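Local structure of 3-phosphoshikimate 1-carboxyvinyltransferase (Streptomyces sviceus, 7M0O) at residues T11-F16 / L188-A193; V196-E201 / F205-G210; F16-A19 / V24-L27. The protein probably transfers the enolpyruvyl group of phosphoenolpyruvate to the 5-hydroxyl of shikimate-3-phosphate, a late step of the route to chorismate, as a glyphosate-tolerant EPSP synthase. All coordinates share one frame; numbering follows the deposited sequence.

Overall arrangement
Interactions 1 and 3 are buried and share helix 8-20: further along its length, this helix turns one residue, Ala18, to strand 24-28, and earlier it meets Met190 of helix 182-193. The two contact centres lie about 9 Å apart, and Leu27 of interaction 3 packs on Ala14 and Leu15 of interaction 1. Interaction 2 is a hairpin nearer the surface, its centre about 23 Å from that of the chain, joined to interaction 1 through helix 182-193, whose Leu188 and Met191 pack on Val198. The chemistry follows: thioether and methyl packing between helices in interaction 1, methyl packing with one bridging water in interaction 3, and backbone hydrogen bonds with an arginine-phenylalanine CH-pi contact in interaction 2.

Interaction 1 (T11-F16 / L188-A193); sequences TARALF and LAMMRA
Met190 lays its thioether across the aliphatic part of Arg13, the two side chains crossing at about a right angle, in a helix-helix packing of 8-20 against 182-193 inside one of the two alpha/beta domains typical of EPSP synthases. Met190 SD touches Arg13 CD at 3.5 Å and is 3.8 Å from Arg13 CB. The chain of Met190 runs out straight through chi2 and then bends at chi3 (66°), which turns CE back onto helix 8-20, against the backbone and methyl of Ala14. The CA atoms of Ala14 and Met190 are 7.6 Å apart, the nearest across the two segments, and the methionine side chain occupies the interface between them. Arg13 is extended from CG to NE and carries its guanidinium past the sulfur: NE hydrogen-bonds to Thr187 OG1, NH1 weakly to Ser9 OG, and Tyr183 adds a cation-pi contact. Arg13 and Ser9 are both predicted to bind shikimate-3-phosphate, so Met190 packs on the aliphatic stem of a residue that probably binds substrate. Were Met190 replaced by an alanine, the Arg13 stem would probably lose the sulfur lying across it and a gap would be likely to open beside Ala14. At the far end of the thioether, Met190 CE lies 3.6 Å from Ala14 N and 3.8 Å from Ala14 CB.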
loop_
_atom_site.group_PDB
_atom_site.type_symbol
_atom_site.label_atom_id
_atom_site.label_comp_id
_atom_site.label_asym_id
_atom_site.label_seq_id
_atom_site.Cartn_x
_atom_site.Cartn_y
_atom_site.Cartn_z
ATOM N N THR A 11 1.208 -6.400 -2.937
ATOM C CA THR A 11 2.140 -7.349 -3.539
ATOM C C THR A 11 2.861 -8.147 -2.458
ATOM O O THR A 11 3.037 -9.366 -2.584
ATOM C CB THR A 11 3.146 -6.622 -4.456
ATOM O OG1 THR A 11 2.456 -5.977 -5.548
ATOM C CG2 THR A 11 4.159 -7.612 -5.035
ATOM N N ALA A 12 3.213 -7.482 -1.359
ATOM C CA ALA A 12 3.947 -8.131 -0.271
ATOM C C ALA A 12 3.131 -9.244 0.368
ATOM O O ALA A 12 3.618 -10.373 0.530
ATOM C CB ALA A 12 4.325 -7.085 0.780
ATOM N N ARG A 13 1.901 -8.927 0.787
ATOM C CA ARG A 13 1.014 -9.956 1.330
ATOM C C ARG A 13 0.804 -11.092 0.332
ATOM O O ARG A 13 0.797 -12.269 0.715
ATOM C CB ARG A 13 -0.340 -9.352 1.709
ATOM C CG ARG A 13 -0.350 -8.248 2.777
ATOM C CD ARG A 13 -1.791 -7.754 2.852
ATOM N NE ARG A 13 -2.073 -6.655 3.773
ATOM C CZ ARG A 13 -2.015 -5.361 3.460
ATOM N NH1 ARG A 13 -1.642 -4.961 2.246
ATOM N NH2 ARG A 13 -2.330 -4.460 4.373
ATOM N N ALA A 14 0.599 -10.760 -0.947
ATOM C CA ALA A 14 0.307 -11.791 -1.946
ATOM C C ALA A 14 1.474 -12.753 -2.131
ATOM O O ALA A 14 1.259 -13.941 -2.415
ATOM C CB ALA A 14 -0.046 -11.147 -3.286
ATOM N N LEU A 15 2.712 -12.249 -2.031
ATOM C CA LEU A 15 3.888 -13.116 -2.156
ATOM C C LEU A 15 3.949 -14.126 -1.016
ATOM O O LEU A 15 4.290 -15.299 -1.229
ATOM C CB LEU A 15 5.169 -12.278 -2.179
ATOM C CG LEU A 15 5.477 -11.552 -3.477
ATOM C CD1 LEU A 15 6.634 -10.582 -3.295
ATOM C CD2 LEU A 15 5.808 -12.555 -4.534
ATOM N N PHE A 16 3.647 -13.678 0.205
ATOM C CA PHE A 16 3.567 -14.594 1.340
ATOM C C PHE A 16 2.523 -15.671 1.095
ATOM O O PHE A 16 2.782 -16.864 1.287
ATOM C CB PHE A 16 3.247 -13.802 2.613
ATOM C CG PHE A 16 3.260 -14.628 3.883
ATOM C CD1 PHE A 16 2.275 -15.591 4.121
ATOM C CD2 PHE A 16 4.230 -14.420 4.858
ATOM C CE1 PHE A 16 2.268 -16.355 5.294
ATOM C CE2 PHE A 16 4.229 -15.181 6.045
ATOM C CZ PHE A 16 3.245 -16.141 6.256
ATOM N N LEU A 188 -7.167 -9.254 5.874
ATOM C CA LEU A 188 -8.185 -10.278 6.071
ATOM C C LEU A 188 -8.885 -10.629 4.763
ATOM O O LEU A 188 -9.195 -11.798 4.519
ATOM C CB LEU A 188 -9.195 -9.824 7.124
ATOM C CG LEU A 188 -8.619 -9.548 8.515
ATOM C CD1 LEU A 188 -9.733 -9.344 9.528
ATOM C CD2 LEU A 188 -7.706 -10.670 8.972
ATOM N N ALA A 189 -9.133 -9.635 3.905
ATOM C CA ALA A 189 -9.780 -9.922 2.631
ATOM C C ALA A 189 -8.889 -10.778 1.734
ATOM O O ALA A 189 -9.381 -11.650 1.003
ATOM C CB ALA A 189 -10.157 -8.621 1.928
ATOM N N MET A 190 -7.577 -10.531 1.759
ATOM C CA MET A 190 -6.677 -11.333 0.935
ATOM C C MET A 190 -6.605 -12.766 1.450
ATOM O O MET A 190 -6.605 -13.724 0.662
ATOM C CB MET A 190 -5.292 -10.682 0.883
ATOM C CG MET A 190 -5.294 -9.317 0.163
ATOM S SD MET A 190 -3.670 -8.556 -0.008
ATOM C CE MET A 190 -2.871 -9.738 -1.110
ATOM N N MET A 191 -6.571 -12.940 2.774
ATOM C CA MET A 191 -6.617 -14.285 3.333
ATOM C C MET A 191 -7.897 -15.009 2.916
ATOM O O MET A 191 -7.873 -16.222 2.660
ATOM C CB MET A 191 -6.472 -14.220 4.857
ATOM C CG MET A 191 -5.078 -13.751 5.352
ATOM S SD MET A 191 -4.972 -13.479 7.139
ATOM C CE MET A 191 -5.179 -15.165 7.735
ATOM N N ARG A 192 -9.017 -14.275 2.797
ATOM C CA ARG A 192 -10.266 -14.889 2.338
ATOM C C ARG A 192 -10.150 -15.349 0.893
ATOM O O ARG A 192 -10.656 -16.421 0.537
ATOM C CB ARG A 192 -11.445 -13.919 2.499
ATOM C CG ARG A 192 -11.947 -13.762 3.927
ATOM C CD ARG A 192 -13.299 -13.044 3.992
ATOM N NE ARG A 192 -13.177 -11.613 3.725
ATOM C CZ ARG A 192 -12.951 -10.690 4.658
ATOM N NH1 ARG A 192 -12.819 -11.046 5.931
ATOM N NH2 ARG A 192 -12.856 -9.410 4.320
ATOM N N ALA A 193 -9.469 -14.567 0.045
ATOM C CA ALA A 193 -9.246 -14.989 -1.333
ATOM C C ALA A 193 -8.402 -16.254 -1.408
ATOM O O ALA A 193 -8.496 -17.001 -2.389
ATOM C CB ALA A 193 -8.587 -13.865 -2.135
#

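Interaction 2 (V196-E201 / F205-G210)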
loop_
_atom_site.group_PDB
_atom_site.type_symbol
_atom_site.label_atom_id
_atom_site.label_comp_id
_atom_site.label_asym_id
_atom_site.label_seq_id
_atom_site.Cartn_x
_atom_site.Cartn_y
_atom_site.Cartn_z
ATOM N N VAL A 196 -9.304 -18.625 3.712
ATOM C CA VAL A 196 -9.278 -18.603 5.170
ATOM C C VAL A 196 -10.146 -17.460 5.679
ATOM O O VAL A 196 -9.944 -16.309 5.292
ATOM C CB VAL A 196 -7.849 -18.463 5.715
ATOM C CG1 VAL A 196 -7.921 -18.142 7.183
ATOM C CG2 VAL A 196 -7.070 -19.753 5.472
ATOM N N GLU A 197 -11.096 -17.777 6.560
ATOM C CA GLU A 197 -11.915 -16.774 7.233
ATOM C C GLU A 197 -11.366 -16.500 8.634
ATOM O O GLU A 197 -11.201 -17.427 9.435
ATOM C CB GLU A 197 -13.374 -17.239 7.327
ATOM C CG GLU A 197 -14.158 -17.121 6.035
ATOM C CD GLU A 197 -14.709 -15.717 5.821
ATOM O OE1 GLU A 197 -15.376 -15.490 4.788
ATOM O OE2 GLU A 197 -14.470 -14.839 6.683
ATOM N N VAL A 198 -11.111 -15.231 8.936
ATOM C CA VAL A 198 -10.643 -14.806 10.251
ATOM C C VAL A 198 -11.807 -14.146 10.978
ATOM O O VAL A 198 -12.566 -13.374 10.379
ATOM C CB VAL A 198 -9.439 -13.841 10.150
ATOM C CG1 VAL A 198 -9.096 -13.239 11.513
ATOM C CG2 VAL A 198 -8.223 -14.538 9.561
ATOM N N ALA A 199 -11.950 -14.450 12.269
ATOM C CA ALA A 199 -12.962 -13.846 13.122
ATOM C C ALA A 199 -12.301 -12.931 14.144
ATOM O O ALA A 199 -11.246 -13.265 14.692
ATOM C CB ALA A 199 -13.782 -14.921 13.838
ATOM N N ARG A 200 -12.916 -11.777 14.405
ATOM C CA ARG A 200 -12.426 -10.849 15.418
ATOM C C ARG A 200 -13.413 -10.787 16.580
ATOM O O ARG A 200 -14.604 -10.526 16.379
ATOM C CB ARG A 200 -12.193 -9.453 14.836
ATOM C CG ARG A 200 -11.792 -8.429 15.891
ATOM C CD ARG A 200 -10.901 -7.343 15.315
ATOM N NE ARG A 200 -11.337 -6.929 13.984
ATOM C CZ ARG A 200 -11.007 -5.774 13.412
ATOM N NH1 ARG A 200 -10.231 -4.907 14.054
ATOM N NH2 ARG A 200 -11.451 -5.485 12.194
ATOM N N GLU A 201 -12.912 -11.031 17.791
ATOM C CA GLU A 201 -13.706 -11.003 19.021
ATOM C C GLU A 201 -13.052 -10.008 19.972
ATOM O O GLU A 201 -12.051 -10.331 20.620
ATOM C CB GLU A 201 -13.789 -12.381 19.669
ATOM C CG GLU A 201 -14.155 -13.532 18.761
ATOM C CD GLU A 201 -14.091 -14.860 19.492
ATOM O OE1 GLU A 201 -13.932 -14.842 20.736
ATOM O OE2 GLU A 201 -14.198 -15.918 18.833
ATOM N N PHE A 205 -7.917 -11.488 17.288
ATOM C CA PHE A 205 -8.143 -12.057 15.973
ATOM C C PHE A 205 -7.995 -13.570 16.074
ATOM O O PHE A 205 -6.980 -14.068 16.579
ATOM C CB PHE A 205 -7.152 -11.492 14.951
ATOM C CG PHE A 205 -7.256 -9.996 14.731
ATOM C CD1 PHE A 205 -7.970 -9.485 13.657
ATOM C CD2 PHE A 205 -6.611 -9.116 15.579
ATOM C CE1 PHE A 205 -8.050 -8.115 13.441
ATOM C CE2 PHE A 205 -6.680 -7.740 15.377
ATOM C CZ PHE A 205 -7.406 -7.237 14.299
ATOM N N VAL A 206 -9.003 -14.291 15.597
ATOM C CA VAL A 206 -9.106 -15.739 15.765
ATOM C C VAL A 206 -8.893 -16.371 14.392
ATOM O O VAL A 206 -9.792 -16.372 13.540
ATOM C CB VAL A 206 -10.455 -16.138 16.376
ATOM C CG1 VAL A 206 -10.584 -17.645 16.436
ATOM C CG2 VAL A 206 -10.606 -15.511 17.746
ATOM N N VAL A 207 -7.700 -16.908 14.166
ATOM C CA VAL A 207 -7.274 -17.399 12.859
ATOM C C VAL A 207 -7.224 -18.921 12.920
ATOM O O VAL A 207 -6.508 -19.469 13.768
ATOM C CB VAL A 207 -5.904 -16.830 12.450
ATOM C CG1 VAL A 207 -5.591 -17.226 11.001
ATOM C CG2 VAL A 207 -5.888 -15.316 12.629
ATOM N N PRO A 208 -7.907 -19.624 12.016
ATOM C CA PRO A 208 -7.994 -21.079 12.093
ATOM C C PRO A 208 -6.781 -21.753 11.480
ATOM O O PRO A 208 -6.068 -21.156 10.657
ATOM C CB PRO A 208 -9.267 -21.385 11.288
ATOM C CG PRO A 208 -9.304 -20.307 10.251
ATOM C CD PRO A 208 -8.741 -19.073 10.927
ATOM N N PRO A 209 -6.492 -22.992 11.879
ATOM C CA PRO A 209 -5.457 -23.784 11.212
ATOM C C PRO A 209 -5.989 -24.321 9.889
ATOM O O PRO A 209 -7.133 -24.068 9.502
ATOM C CB PRO A 209 -5.187 -24.923 12.205
ATOM C CG PRO A 209 -6.530 -25.133 12.844
ATOM C CD PRO A 209 -7.153 -23.746 12.960
ATOM N N GLY A 210 -5.136 -25.073 9.198
ATOM C CA GLY A 210 -5.534 -25.770 7.991
ATOM C C GLY A 210 -4.971 -25.232 6.698
ATOM O O GLY A 210 -5.226 -25.823 5.642
#
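Arg200 and Phe205 lie side by side and point the same way, with the guanidinium and ring planes only 24° apart. Arg200 CD sits over one face of the ring, 3.9 Å from the centroid of Phe205, a CH-pi contact displaced toward the CE1-CZ rim. The bend at chi3 (40°) of Arg200 then carries the guanidinium past the ring, leaving Phe205 CE1 over one of its faces and 3.5 Å from Arg200 NE. At the edge of the ring, near its plane, comes CG1 of Val198. Arg200 and Phe205 form a non-hydrogen-bonded pair of the antiparallel beta hairpin 199-201/204-207, and the neighbouring pair, Ala199 with Val206, is the hydrogen-bonded one. Val206 N donates to Ala199 O at 2.6 Å, nearly in line with the carbonyl; the return bond, from Ala199 N to Val206 O, is longer at 3.2 Å and its donor is tilted 27° from the carbonyl plane. Strand 204-207 continues the sheet through backbone bonds to Ile173 and Leu171, while 199-201 is an edge strand within this chain. On the face of Ala199 and Val206, Glu201 crosses Val206 obliquely, its OE2 3.8 Å from CG2 of that valine. Val198 CG2 meets Val207 CG2 at 3.9 Å, and the two valines also pack on Met191 of helix 182-193. Farther on, Val196 and Pro208 slide past each other in opposite directions, Val196 CG1 lying 3.9 Å from Pro208 CD.

Interaction 3 (F16-A19 / V24-L27); sequences FLAA and VTTL
Thr25 sets its methyl against Ala18: CG2 lies 3.6 Å from Ala18 CB, and Thr25 CB is almost as near to the same methyl. The CA atoms of the two residues come within 5.2 Å, a close approach probably allowed by the small alanine. At chi1 -71° the threonine divides its two branches: CG2, anti to the backbone N, packs on the alanine, while OG1, beside the N, turns to a water. Thr25 OG1 donates to this water at 2.7 Å, and the water in turn donates to Ala18 O at 2.8 Å, so one solvent molecule ties the hydroxyl to a helix carbonyl beside the methyl packing. Thr26 points its side chain away from the helix, where OG1 makes a weak hydrogen bond to Gln58 OE1. Leu27 returns to the helix side, and its CD1 reaches Ala18 CB at 4.2 Å, a looser touch than that of Thr25. One alanine methyl thus receives both inward-facing residues of the strand. Helix 8-20 leads into strand 24-28 and packs on its sheet, the helix-on-sheet packing of an alpha/beta domain. The strand lies in a mixed sheet between strand 56-60, antiparallel to it, and strand 216-218, parallel to it; Val59 of the former also touches Ala18. On other sides of helix 8-20, Phe16 packs against helices 79-90 and 155-163, and Leu17 also meets the latter through Leu162.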
loop_
_atom_site.group_PDB
_atom_site.type_symbol
_atom_site.label_atom_id
_atom_site.label_comp_id
_atom_site.label_asym_id
_atom_site.label_seq_id
_atom_site.Cartn_x
_atom_site.Cartn_y
_atom_site.Cartn_z
ATOM N N PHE A 16 3.647 -13.678 0.205
ATOM C CA PHE A 16 3.567 -14.594 1.340
ATOM C C PHE A 16 2.523 -15.671 1.095
ATOM O O PHE A 16 2.782 -16.864 1.287
ATOM C CB PHE A 16 3.247 -13.802 2.613
ATOM C CG PHE A 16 3.260 -14.628 3.883
ATOM C CD1 PHE A 16 2.275 -15.591 4.121
ATOM C CD2 PHE A 16 4.230 -14.420 4.858
ATOM C CE1 PHE A 16 2.268 -16.355 5.294
ATOM C CE2 PHE A 16 4.229 -15.181 6.045
ATOM C CZ PHE A 16 3.245 -16.141 6.256
ATOM N N LEU A 17 1.311 -15.256 0.721
ATOM C CA LEU A 17 0.226 -16.211 0.513
ATOM C C LEU A 17 0.556 -17.197 -0.608
ATOM O O LEU A 17 0.271 -18.402 -0.487
ATOM C CB LEU A 17 -1.064 -15.445 0.227
ATOM C CG LEU A 17 -1.537 -14.636 1.440
ATOM C CD1 LEU A 17 -2.513 -13.530 1.064
ATOM C CD2 LEU A 17 -2.201 -15.587 2.431
ATOM N N ALA A 18 1.166 -16.708 -1.702
ATOM C CA ALA A 18 1.547 -17.588 -2.806
ATOM C C ALA A 18 2.570 -18.623 -2.358
ATOM O O ALA A 18 2.534 -19.773 -2.802
ATOM C CB ALA A 18 2.104 -16.781 -3.983
ATOM N N ALA A 19 3.511 -18.218 -1.503
ATOM C CA ALA A 19 4.501 -19.151 -0.981
ATOM C C ALA A 19 3.879 -20.201 -0.071
ATOM O O ALA A 19 4.330 -21.353 -0.057
ATOM C CB ALA A 19 5.574 -18.380 -0.220
ATOM N N VAL A 24 -0.385 -24.211 -6.867
ATOM C CA VAL A 24 0.388 -23.226 -7.618
ATOM C C VAL A 24 -0.432 -21.947 -7.693
ATOM O O VAL A 24 -1.554 -21.948 -8.210
ATOM C CB VAL A 24 0.747 -23.740 -9.020
ATOM C CG1 VAL A 24 1.541 -22.682 -9.759
ATOM C CG2 VAL A 24 1.541 -25.033 -8.912
ATOM N N THR A 25 0.109 -20.860 -7.146
ATOM C CA THR A 25 -0.547 -19.561 -7.196
ATOM C C THR A 25 0.026 -18.731 -8.334
ATOM O O THR A 25 1.241 -18.699 -8.544
ATOM C CB THR A 25 -0.375 -18.799 -5.880
ATOM O OG1 THR A 25 -1.153 -19.427 -4.878
ATOM C CG2 THR A 25 -0.824 -17.342 -6.007
ATOM N N THR A 26 -0.861 -18.055 -9.057
ATOM C CA THR A 26 -0.477 -17.095 -10.085
ATOM C C THR A 26 -0.832 -15.695 -9.590
ATOM O O THR A 26 -1.992 -15.423 -9.260
ATOM C CB THR A 26 -1.174 -17.414 -11.408
ATOM O OG1 THR A 26 -0.892 -18.774 -11.770
ATOM C CG2 THR A 26 -0.698 -16.482 -12.527
ATOM N N LEU A 27 0.174 -14.828 -9.501
ATOM C CA LEU A 27 -0.003 -13.427 -9.153
ATOM C C LEU A 27 0.042 -12.608 -10.435
ATOM O O LEU A 27 1.026 -12.675 -11.184
ATOM C CB LEU A 27 1.087 -12.962 -8.191
ATOM C CG LEU A 27 1.231 -13.772 -6.899
ATOM C CD1 LEU A 27 2.275 -13.128 -6.011
ATOM C CD2 LEU A 27 -0.115 -13.843 -6.196
HETATM O O HOH W 1 0.452 -21.265 -3.833
#